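Local coordinates for tyrosine specific protein phosphatase (Trypanosoma cruzi, PDB 4AZ1), which probably acts as a protein tyrosine phosphatase, removing phosphate from phosphotyrosine residues of proteins by hydrolysis, at residues Tyr173-Arg178 with Pro183-Gln188; Ser114-Val119 with Asp131-Glu136; Phe7-Leu12 with Glu19-Glu24. One frame throughout, in Å; residues are numbered along the deposited sequence.

Contact 1: residues Tyr173-Arg178 with Pro183-Gln188; sequences YLILQR and PHKFTQ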
loop_
_atom_site.group_PDB
_atom_site.type_symbol
_atom_site.label_atom_id
_atom_site.label_comp_id
_atom_site.label_asym_id
_atom_site.label_seq_id
_atom_site.Cartn_x
_atom_site.Cartn_y
_atom_site.Cartn_z
ATOM N N TYR A 173 -14.510 -10.085 -8.798
ATOM C CA TYR A 173 -15.378 -10.092 -7.628
ATOM C C TYR A 173 -14.480 -10.377 -6.432
ATOM O O TYR A 173 -13.817 -11.419 -6.354
ATOM C CB TYR A 173 -16.521 -11.127 -7.792
ATOM C CG TYR A 173 -17.287 -10.881 -9.079
ATOM C CD1 TYR A 173 -18.276 -9.897 -9.148
ATOM C CD2 TYR A 173 -16.984 -11.587 -10.237
ATOM C CE1 TYR A 173 -18.953 -9.639 -10.336
ATOM C CE2 TYR A 173 -17.659 -11.346 -11.419
ATOM C CZ TYR A 173 -18.639 -10.366 -11.463
ATOM O OH TYR A 173 -19.311 -10.120 -12.637
ATOM N N LEU A 174 -14.456 -9.428 -5.510
ATOM C CA LEU A 174 -13.423 -9.379 -4.495
ATOM C C LEU A 174 -14.013 -9.348 -3.087
ATOM O O LEU A 174 -15.173 -8.961 -2.882
ATOM C CB LEU A 174 -12.530 -8.149 -4.747
ATOM C CG LEU A 174 -11.762 -8.188 -6.077
ATOM C CD1 LEU A 174 -11.195 -6.820 -6.455
ATOM C CD2 LEU A 174 -10.634 -9.234 -6.017
ATOM N N ILE A 175 -13.217 -9.783 -2.121
ATOM C CA ILE A 175 -13.617 -9.714 -0.725
ATOM C C ILE A 175 -12.535 -9.005 0.081
ATOM O O ILE A 175 -11.377 -9.448 0.111
ATOM C CB ILE A 175 -13.900 -11.128 -0.146
ATOM C CG1 ILE A 175 -15.007 -11.825 -0.952
ATOM C CG2 ILE A 175 -14.309 -11.034 1.303
ATOM C CD1 ILE A 175 -15.324 -13.257 -0.478
ATOM N N LEU A 176 -12.897 -7.888 0.708
ATOM C CA LEU A 176 -11.985 -7.180 1.602
ATOM C C LEU A 176 -12.255 -7.604 3.028
ATOM O O LEU A 176 -13.423 -7.679 3.444
ATOM C CB LEU A 176 -12.177 -5.669 1.481
ATOM C CG LEU A 176 -11.322 -4.979 0.426
ATOM C CD1 LEU A 176 -11.790 -3.540 0.199
ATOM C CD2 LEU A 176 -9.881 -5.008 0.880
ATOM N N GLN A 177 -11.189 -7.885 3.782
ATOM C CA GLN A 177 -11.355 -8.248 5.178
ATOM C C GLN A 177 -10.267 -7.667 6.094
ATOM O O GLN A 177 -9.094 -7.592 5.710
ATOM C CB GLN A 177 -11.405 -9.772 5.328
ATOM C CG GLN A 177 -12.106 -10.214 6.611
ATOM C CD GLN A 177 -12.183 -11.728 6.752
ATOM O OE1 GLN A 177 -11.793 -12.471 5.847
ATOM N NE2 GLN A 177 -12.684 -12.192 7.894
ATOM N N ARG A 178 -10.680 -7.243 7.293
ATOM C CA ARG A 178 -9.764 -6.929 8.391
ATOM C C ARG A 178 -9.977 -8.005 9.436
ATOM O O ARG A 178 -11.075 -8.557 9.538
ATOM C CB ARG A 178 -10.075 -5.573 9.039
ATOM C CG ARG A 178 -10.231 -4.397 8.089
ATOM C CD ARG A 178 -10.354 -3.083 8.862
ATOM N NE ARG A 178 -9.047 -2.491 9.133
ATOM C CZ ARG A 178 -8.538 -1.468 8.454
ATOM N NH1 ARG A 178 -9.227 -0.906 7.472
ATOM N NH2 ARG A 178 -7.340 -0.999 8.761
ATOM N N PRO A 183 -16.347 -9.459 6.660
ATOM C CA PRO A 183 -15.840 -9.259 5.296
ATOM C C PRO A 183 -16.740 -8.329 4.482
ATOM O O PRO A 183 -17.932 -8.214 4.773
ATOM C CB PRO A 183 -15.843 -10.671 4.695
ATOM C CG PRO A 183 -16.759 -11.496 5.584
ATOM C CD PRO A 183 -16.693 -10.869 6.943
ATOM N N HIS A 184 -16.167 -7.662 3.486
ATOM C CA HIS A 184 -16.938 -6.808 2.596
ATOM C C HIS A 184 -16.673 -7.185 1.144
ATOM O O HIS A 184 -15.525 -7.125 0.676
ATOM C CB HIS A 184 -16.611 -5.326 2.818
ATOM C CG HIS A 184 -17.237 -4.412 1.803
ATOM N ND1 HIS A 184 -18.588 -4.125 1.791
ATOM C CD2 HIS A 184 -16.704 -3.734 0.761
ATOM C CE1 HIS A 184 -18.856 -3.310 0.788
ATOM N NE2 HIS A 184 -17.732 -3.053 0.146
ATOM N N LYS A 185 -17.731 -7.574 0.437
ATOM C CA LYS A 185 -17.633 -7.919 -0.979
ATOM C C LYS A 185 -17.782 -6.676 -1.842
ATOM O O LYS A 185 -18.557 -5.778 -1.521
ATOM C CB LYS A 185 -18.721 -8.921 -1.359
ATOM C CG LYS A 185 -18.600 -10.260 -0.648
ATOM C CD LYS A 185 -19.668 -11.231 -1.115
ATOM C CE LYS A 185 -19.461 -12.597 -0.480
ATOM N NZ LYS A 185 -20.430 -13.596 -0.998
ATOM N N PHE A 186 -17.026 -6.619 -2.931
ATOM C CA PHE A 186 -17.209 -5.569 -3.921
ATOM C C PHE A 186 -16.770 -6.060 -5.300
ATOM O O PHE A 186 -16.068 -7.079 -5.424
ATOM C CB PHE A 186 -16.489 -4.269 -3.505
ATOM C CG PHE A 186 -15.000 -4.271 -3.756
ATOM C CD1 PHE A 186 -14.128 -4.871 -2.856
ATOM C CD2 PHE A 186 -14.473 -3.654 -4.889
ATOM C CE1 PHE A 186 -12.752 -4.862 -3.080
ATOM C CE2 PHE A 186 -13.097 -3.636 -5.131
ATOM C CZ PHE A 186 -12.235 -4.240 -4.216
ATOM N N THR A 187 -17.221 -5.356 -6.333
ATOM C CA THR A 187 -16.858 -5.688 -7.704
ATOM C C THR A 187 -15.932 -4.596 -8.258
ATOM O O THR A 187 -16.236 -3.402 -8.143
ATOM C CB THR A 187 -18.128 -5.837 -8.570
ATOM O OG1 THR A 187 -19.024 -6.771 -7.948
ATOM C CG2 THR A 187 -17.784 -6.331 -9.960
ATOM N N GLN A 188 -14.783 -4.993 -8.805
ATOM C CA GLN A 188 -13.967 -4.071 -9.603
ATOM C C GLN A 188 -14.116 -4.414 -11.080
ATOM O O GLN A 188 -14.021 -5.577 -11.469
ATOM C CB GLN A 188 -12.478 -4.087 -9.208
ATOM C CG GLN A 188 -11.638 -3.020 -9.927
ATOM C CD GLN A 188 -10.450 -3.617 -10.683
ATOM O OE1 GLN A 188 -10.458 -4.801 -11.045
ATOM N NE2 GLN A 188 -9.422 -2.801 -10.915
#

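Contact 2: residues Ser114-Val119 with Asp131-Glu136; sequences SLVIMV and DRYWPE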
loop_
_atom_site.group_PDB
_atom_site.type_symbol
_atom_site.label_atom_id
_atom_site.label_comp_id
_atom_site.label_asym_id
_atom_site.label_seq_id
_atom_site.Cartn_x
_atom_site.Cartn_y
_atom_site.Cartn_z
ATOM N N SER A 114 -19.327 -0.534 -3.155
ATOM C CA SER A 114 -19.802 -1.743 -3.825
ATOM C C SER A 114 -19.231 -1.909 -5.246
ATOM O O SER A 114 -19.134 -3.033 -5.754
ATOM C CB SER A 114 -21.339 -1.802 -3.793
ATOM O OG SER A 114 -21.865 -2.577 -4.854
ATOM N N LEU A 115 -18.817 -0.805 -5.869
ATOM C CA LEU A 115 -18.381 -0.862 -7.262
ATOM C C LEU A 115 -17.224 0.092 -7.535
ATOM O O LEU A 115 -17.300 1.300 -7.266
ATOM C CB LEU A 115 -19.548 -0.567 -8.226
ATOM C CG LEU A 115 -19.206 -0.441 -9.718
ATOM C CD1 LEU A 115 -18.633 -1.750 -10.255
ATOM C CD2 LEU A 115 -20.424 -0.023 -10.542
ATOM N N VAL A 116 -16.151 -0.478 -8.065
ATOM C CA VAL A 116 -14.977 0.268 -8.459
ATOM C C VAL A 116 -14.795 0.096 -9.952
ATOM O O VAL A 116 -14.753 -1.038 -10.453
ATOM C CB VAL A 116 -13.712 -0.285 -7.768
ATOM C CG1 VAL A 116 -12.452 0.351 -8.398
ATOM C CG2 VAL A 116 -13.778 0.003 -6.271
ATOM N N ILE A 117 -14.701 1.208 -10.670
ATOM C CA ILE A 117 -14.476 1.136 -12.100
ATOM C C ILE A 117 -13.124 1.738 -12.412
ATOM O O ILE A 117 -12.834 2.867 -12.009
ATOM C CB ILE A 117 -15.546 1.891 -12.880
ATOM C CG1 ILE A 117 -16.907 1.243 -12.636
ATOM C CG2 ILE A 117 -15.214 1.897 -14.383
ATOM C CD1 ILE A 117 -18.011 1.883 -13.425
ATOM N N MET A 118 -12.293 0.955 -13.103
ATOM C CA MET A 118 -10.948 1.359 -13.458
ATOM C C MET A 118 -10.897 1.482 -14.979
ATOM O O MET A 118 -11.132 0.499 -15.693
ATOM C CB MET A 118 -9.937 0.303 -12.963
ATOM C CG MET A 118 -8.509 0.607 -13.375
ATOM S SD MET A 118 -7.400 -0.674 -12.758
ATOM C CE MET A 118 -5.887 -0.162 -13.577
ATOM N N VAL A 119 -10.609 2.688 -15.472
ATOM C CA VAL A 119 -10.634 2.948 -16.908
ATOM C C VAL A 119 -9.235 3.211 -17.478
ATOM O O VAL A 119 -8.978 4.236 -18.117
ATOM C CB VAL A 119 -11.593 4.141 -17.243
ATOM C CG1 VAL A 119 -11.844 4.206 -18.719
ATOM C CG2 VAL A 119 -12.926 3.941 -16.553
ATOM N N ASP A 131 -1.152 1.065 -10.400
ATOM C CA ASP A 131 -0.505 -0.014 -9.665
ATOM C C ASP A 131 -1.548 -1.026 -9.220
ATOM O O ASP A 131 -2.617 -0.653 -8.727
ATOM C CB ASP A 131 0.251 0.538 -8.450
ATOM C CG ASP A 131 1.520 1.293 -8.848
ATOM O OD1 ASP A 131 2.557 0.633 -9.080
ATOM O OD2 ASP A 131 1.477 2.543 -8.925
ATOM N N ARG A 132 -1.239 -2.305 -9.409
ATOM C CA ARG A 132 -2.173 -3.376 -9.063
ATOM C C ARG A 132 -2.562 -3.401 -7.578
ATOM O O ARG A 132 -1.701 -3.336 -6.679
ATOM C CB ARG A 132 -1.590 -4.738 -9.463
ATOM C CG ARG A 132 -2.540 -5.907 -9.186
ATOM C CD ARG A 132 -2.009 -7.198 -9.805
ATOM N NE ARG A 132 -0.624 -7.422 -9.416
ATOM C CZ ARG A 132 -0.253 -7.950 -8.248
ATOM N NH1 ARG A 132 -1.169 -8.318 -7.355
ATOM N NH2 ARG A 132 1.036 -8.118 -7.972
ATOM N N TYR A 133 -3.861 -3.499 -7.318
ATOM C CA TYR A 133 -4.328 -3.653 -5.947
ATOM C C TYR A 133 -5.237 -4.873 -5.770
ATOM O O TYR A 133 -5.882 -5.029 -4.732
ATOM C CB TYR A 133 -5.009 -2.368 -5.468
ATOM C CG TYR A 133 -6.066 -1.854 -6.423
ATOM C CD1 TYR A 133 -7.368 -2.327 -6.365
ATOM C CD2 TYR A 133 -5.764 -0.878 -7.365
ATOM C CE1 TYR A 133 -8.352 -1.852 -7.224
ATOM C CE2 TYR A 133 -6.747 -0.392 -8.243
ATOM C CZ TYR A 133 -8.031 -0.888 -8.162
ATOM O OH TYR A 133 -9.010 -0.419 -9.010
ATOM N N TRP A 134 -5.267 -5.742 -6.781
ATOM C CA TRP A 134 -6.087 -6.958 -6.736
ATOM C C TRP A 134 -5.193 -8.183 -6.854
ATOM O O TRP A 134 -4.098 -8.084 -7.400
ATOM C CB TRP A 134 -7.111 -6.954 -7.881
ATOM C CG TRP A 134 -6.464 -6.832 -9.225
ATOM C CD1 TRP A 134 -5.981 -7.848 -10.002
ATOM C CD2 TRP A 134 -6.216 -5.620 -9.943
ATOM N NE1 TRP A 134 -5.447 -7.338 -11.163
ATOM C CE2 TRP A 134 -5.580 -5.977 -11.150
ATOM C CE3 TRP A 134 -6.476 -4.269 -9.680
ATOM C CZ2 TRP A 134 -5.204 -5.019 -12.106
ATOM C CZ3 TRP A 134 -6.097 -3.319 -10.627
ATOM C CH2 TRP A 134 -5.472 -3.698 -11.823
ATOM N N PRO A 135 -5.657 -9.343 -6.343
ATOM C CA PRO A 135 -4.834 -10.554 -6.468
ATOM C C PRO A 135 -4.766 -10.989 -7.921
ATOM O O PRO A 135 -5.762 -10.866 -8.643
ATOM C CB PRO A 135 -5.609 -11.620 -5.661
ATOM C CG PRO A 135 -6.729 -10.866 -4.930
ATOM C CD PRO A 135 -6.967 -9.609 -5.709
ATOM N N GLU A 136 -3.612 -11.493 -8.343
ATOM C CA GLU A 136 -3.473 -11.998 -9.696
ATOM C C GLU A 136 -4.119 -13.372 -9.791
ATOM O O GLU A 136 -3.957 -14.204 -8.870
ATOM C CB GLU A 136 -1.994 -12.116 -10.076
ATOM C CG GLU A 136 -1.303 -10.807 -10.430
ATOM C CD GLU A 136 0.124 -11.035 -10.913
ATOM O OE1 GLU A 136 0.897 -11.715 -10.198
ATOM O OE2 GLU A 136 0.463 -10.548 -12.014
#

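Contact 3: residues Phe7-Leu12 with Glu19-Glu24; sequences FPFTKL and ERVQRE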
loop_
_atom_site.group_PDB
_atom_site.type_symbol
_atom_site.label_atom_id
_atom_site.label_comp_id
_atom_site.label_asym_id
_atom_site.label_seq_id
_atom_site.Cartn_x
_atom_site.Cartn_y
_atom_site.Cartn_z
ATOM N N PHE A 7 -31.696 18.260 -28.510
ATOM C CA PHE A 7 -30.279 18.037 -28.760
ATOM C C PHE A 7 -29.869 18.430 -30.180
ATOM O O PHE A 7 -29.537 17.567 -30.998
ATOM C CB PHE A 7 -29.930 16.577 -28.492
ATOM C CG PHE A 7 -28.467 16.336 -28.306
ATOM C CD1 PHE A 7 -27.769 16.993 -27.299
ATOM C CD2 PHE A 7 -27.788 15.450 -29.125
ATOM C CE1 PHE A 7 -26.405 16.780 -27.123
ATOM C CE2 PHE A 7 -26.428 15.218 -28.949
ATOM C CZ PHE A 7 -25.737 15.888 -27.946
ATOM N N PRO A 8 -29.857 19.742 -30.466
ATOM C CA PRO A 8 -29.594 20.225 -31.830
ATOM C C PRO A 8 -28.184 19.941 -32.373
ATOM O O PRO A 8 -27.956 20.185 -33.556
ATOM C CB PRO A 8 -29.855 21.737 -31.732
ATOM C CG PRO A 8 -29.775 22.064 -30.278
ATOM C CD PRO A 8 -30.186 20.836 -29.533
ATOM N N PHE A 9 -27.280 19.420 -31.542
ATOM C CA PHE A 9 -25.927 19.040 -31.976
ATOM C C PHE A 9 -25.950 18.103 -33.190
ATOM O O PHE A 9 -25.043 18.123 -34.036
ATOM C CB PHE A 9 -25.205 18.367 -30.806
ATOM C CG PHE A 9 -23.767 18.032 -31.073
ATOM C CD1 PHE A 9 -22.771 18.983 -30.875
ATOM C CD2 PHE A 9 -23.401 16.754 -31.490
ATOM C CE1 PHE A 9 -21.432 18.677 -31.104
ATOM C CE2 PHE A 9 -22.059 16.440 -31.718
ATOM C CZ PHE A 9 -21.075 17.410 -31.528
ATOM N N THR A 10 -26.987 17.277 -33.280
ATOM C CA THR A 10 -27.089 16.311 -34.373
ATOM C C THR A 10 -27.541 16.962 -35.672
ATOM O O THR A 10 -27.547 16.316 -36.725
ATOM C CB THR A 10 -28.062 15.155 -34.042
ATOM O OG1 THR A 10 -29.334 15.694 -33.664
ATOM C CG2 THR A 10 -27.510 14.293 -32.909
ATOM N N LYS A 11 -27.916 18.236 -35.603
ATOM C CA LYS A 11 -28.336 18.957 -36.805
ATOM C C LYS A 11 -27.161 19.621 -37.527
ATOM O O LYS A 11 -27.270 19.989 -38.698
ATOM C CB LYS A 11 -29.395 20.006 -36.460
ATOM C CG LYS A 11 -30.761 19.432 -36.119
ATOM C CD LYS A 11 -31.829 20.512 -36.189
ATOM C CE LYS A 11 -33.166 20.013 -35.639
ATOM N NZ LYS A 11 -33.563 18.674 -36.177
ATOM N N LEU A 12 -26.048 19.777 -36.818
ATOM C CA LEU A 12 -24.868 20.448 -37.356
ATOM C C LEU A 12 -24.102 19.537 -38.308
ATOM O O LEU A 12 -24.121 18.318 -38.151
ATOM C CB LEU A 12 -23.926 20.858 -36.222
ATOM C CG LEU A 12 -24.432 21.792 -35.123
ATOM C CD1 LEU A 12 -23.415 21.836 -33.988
ATOM C CD2 LEU A 12 -24.710 23.202 -35.666
ATOM N N GLU A 19 -15.929 21.595 -34.626
ATOM C CA GLU A 19 -15.555 22.940 -34.226
ATOM C C GLU A 19 -16.256 23.416 -32.949
ATOM O O GLU A 19 -15.669 24.144 -32.150
ATOM C CB GLU A 19 -15.851 23.918 -35.371
ATOM C CG GLU A 19 -14.883 23.787 -36.540
ATOM C CD GLU A 19 -15.153 24.799 -37.648
ATOM O OE1 GLU A 19 -16.011 25.695 -37.456
ATOM O OE2 GLU A 19 -14.499 24.692 -38.710
ATOM N N ARG A 20 -17.517 23.040 -32.783
ATOM C CA ARG A 20 -18.248 23.373 -31.570
ATOM C C ARG A 20 -17.634 22.657 -30.352
ATOM O O ARG A 20 -17.469 23.269 -29.293
ATOM C CB ARG A 20 -19.726 23.008 -31.696
ATOM C CG ARG A 20 -20.444 23.035 -30.358
ATOM C CD ARG A 20 -21.942 22.853 -30.468
ATOM N NE ARG A 20 -22.479 22.394 -29.187
ATOM C CZ ARG A 20 -23.768 22.254 -28.905
ATOM N NH1 ARG A 20 -24.685 22.554 -29.813
ATOM N NH2 ARG A 20 -24.136 21.817 -27.704
ATOM N N VAL A 21 -17.291 21.381 -30.506
ATOM C CA VAL A 21 -16.658 20.654 -29.401
ATOM C C VAL A 21 -15.342 21.325 -29.016
ATOM O O VAL A 21 -15.119 21.627 -27.845
ATOM C CB VAL A 21 -16.424 19.154 -29.703
ATOM C CG1 VAL A 21 -15.767 18.459 -28.486
ATOM C CG2 VAL A 21 -17.738 18.467 -30.023
ATOM N N GLN A 22 -14.482 21.581 -29.997
ATOM C CA GLN A 22 -13.211 22.245 -29.708
ATOM C C GLN A 22 -13.435 23.593 -29.008
ATOM O O GLN A 22 -12.785 23.894 -28.003
ATOM C CB GLN A 22 -12.370 22.414 -30.979
ATOM C CG GLN A 22 -11.025 23.118 -30.740
ATOM C CD GLN A 22 -10.071 22.328 -29.820
ATOM O OE1 GLN A 22 -9.397 21.392 -30.262
ATOM N NE2 GLN A 22 -10.010 22.715 -28.541
ATOM N N ARG A 23 -14.378 24.383 -29.523
ATOM C CA ARG A 23 -14.692 25.695 -28.948
ATOM C C ARG A 23 -15.156 25.594 -27.485
ATOM O O ARG A 23 -14.705 26.357 -26.632
ATOM C CB ARG A 23 -15.772 26.366 -29.790
ATOM C CG ARG A 23 -16.029 27.817 -29.438
ATOM C CD ARG A 23 -17.146 28.382 -30.313
ATOM N NE ARG A 23 -18.421 27.733 -30.015
ATOM C CZ ARG A 23 -19.144 27.052 -30.901
ATOM N NH1 ARG A 23 -18.729 26.937 -32.166
ATOM N NH2 ARG A 23 -20.292 26.496 -30.520
ATOM N N GLU A 24 -16.052 24.650 -27.198
ATOM C CA GLU A 24 -16.538 24.463 -25.835
ATOM C C GLU A 24 -15.434 23.992 -24.896
ATOM O O GLU A 24 -15.334 24.460 -23.762
ATOM C CB GLU A 24 -17.686 23.445 -25.802
ATOM C CG GLU A 24 -19.030 24.016 -26.257
ATOM C CD GLU A 24 -20.115 22.942 -26.300
ATOM O OE1 GLU A 24 -19.866 21.791 -25.843
ATOM O OE2 GLU A 24 -21.222 23.258 -26.781
#

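Contact 1: residues Tyr173-Arg178 with Pro183-Gln188
Strands 173-177 and 184-188 run antiparallel as neighbours: the axes of these short segments approach to 4.6 Å with N-to-C directions at 146°, and L174 pairs with F186 and L176 with H184 through two hydrogen-bonded pairs. L174 N donates to F186 O at 2.9 Å, and F186 N returns a bond to L174 O. The L176-H184 pair is tighter, since L176 N lies only 2.7 Å from H184 O. Between them I175 faces K185 in a non-hydrogen-bonded pair, where K185 CA makes a CA-H...O contact with L174 O.

The two faces differ in character. On one, L174, L176 and F186 form an apolar patch; H184 shares this face at its edge, its NE2 hydrogen-bonded to I113 O. F186 has CG between its backbone N and carbonyl carbon (chi1 79°), which turns the ring across the strand pair against both leucines. L174 CB makes a CH-pi contact over the ring face, while its CD1 branch meets F186 CZ at 3.6 Å. L176, the next residue on this face, brings CD1 obliquely to F186 CE1 at 3.7 Å. Branched aliphatic chains suit this place, packing around a flat ring without bringing in polarity; L108 of helix 101-110 packs there too.

The other face is partly exposed, which suits the hydroxyl of T187, the long chain of K185 and the amphipathic ring of Y173. T187 OG1 sits at the edge of that ring, 3.4 Å from Y173 CD1, and I175 CG2 lies alongside P183 CB. K185 runs its methylenes beside I175, while its amine makes a long, weak ion pair with D156.

Strand 169-177 next pairs with strand 151-164, and strand 184-191 with strand 115-118: a beta hairpin within the mixed sheet of the protein tyrosine phosphatase fold.

Contact 2: residues Ser114-Val119 with Asp131-Glu136
M118 and W134 meet where the sulfur of the first touches the six-membered ring of the second: M118 SD lies 3.6 Å from W134 CZ3, and at 4.7 Å from the ring centroid it stands obliquely, 66° off the normal. This is a Met-aromatic contact. The methionine chain is fully extended, with CG anti to the backbone N (chi1 176°), a shape that carries the soft, polarisable sulfur well beyond the strand to a bulky ring. Next to it V116 CG1 touches Y133 OH at 3.6 Å. Valine, short and branched, leaves room for the tyrosine to come in from the opposite direction.

In the second shell the two aromatic residues brace one another, with W134 CE3 above the centre of the Y133 ring. R132 then folds back over W134: its CG lies over the ring, and its NH1 donates to W134 O at 2.9 Å with that oxygen in the guanidinium plane.

Further out, the hydroxyl of Y133, buried among these groups, is hydrogen-bonded to NE2 of H225 and NE2 of Q188, while OD2 of D131 forms a salt bridge with R50. H225 ends strand 222-225, and the sequence from it matches the HCX5R signature, whose cysteine is the nucleophile in this family. The contact thus places the Tyr-Trp-Pro motif of classical tyrosine phosphatases next to the start of the probable phosphate-binding loop.

Contact 3: residues Phe7-Leu12 with Glu19-Glu24
R20 NE bonds to OE2 of E24 at 2.8 Å, a salt bridge one turn along the helix, while F9 CD1 touches one face of the same guanidinium near its rim. The motif is a short 3-10 turn, residues 8-10, folded back on the amphipathic helix 14-30 that follows it in the chain. The bond is not a flat, in-line one: R20 NE approaches E24 OE2 from above the carboxylate plane.

Around this ion pair a polar cluster closes. NH1 of R20 has a salt bridge to D253, and NH2 is hydrogen-bonded to the hydroxyl of Y281 on helix 274-288. OE1 of E24 is hydrogen-bonded to the hydroxyls of both Y277 and Y281, which would probably favour the charged form of the pair.

Arginine suits the position because its long chain offers methylenes to apolar neighbours and a flat cation at its end. CG stands anti to the backbone N (chi1 167°) and the chain stays extended to NE; its CD touches both F9 and L12, which lie on neighbouring sides. F9 turns its edge, not its face, to the guanidinium: the planes are 87° apart, and F9 CD1 stands 3.8 Å above the guanidinium plane. L12 CD1 packs on R20 CD at 3.9 Å, crossing it nearly at a right angle.

Within the turn, K11 N donates to P8 O at 2.8 Å, and the proline, whose ring restricts phi, suits the start of a 3-10 segment. F7 presents a ring face to F9 CB. The F9 ring itself stacks on Y281, and its far end reaches the helix, where F9 CZ lies 3.8 Å from V21 CG2.

Overall arrangement
Along the chain the contacts follow in series: contact 3 first, then contact 2, then contact 1. Contacts 1 and 2 share the large mixed sheet, in which strands 184-191 and 115-118 are parallel neighbours. Their centres lie 11 Å apart, and T187 O accepts a probable hydrogen bond from V116 N at 2.9 Å, while Q188 reaches M118 and W134. Contact 3 lies on the other side of the chain's centre, in the helical part, with its centre 43 Å from contact 1 and 35 Å from contact 2. Sheet and probable signature-loop surroundings are therefore packed together, whereas the N-terminal turn packs on helix 14-30, which follows it, and on helix 274-288 near the other end of the chain.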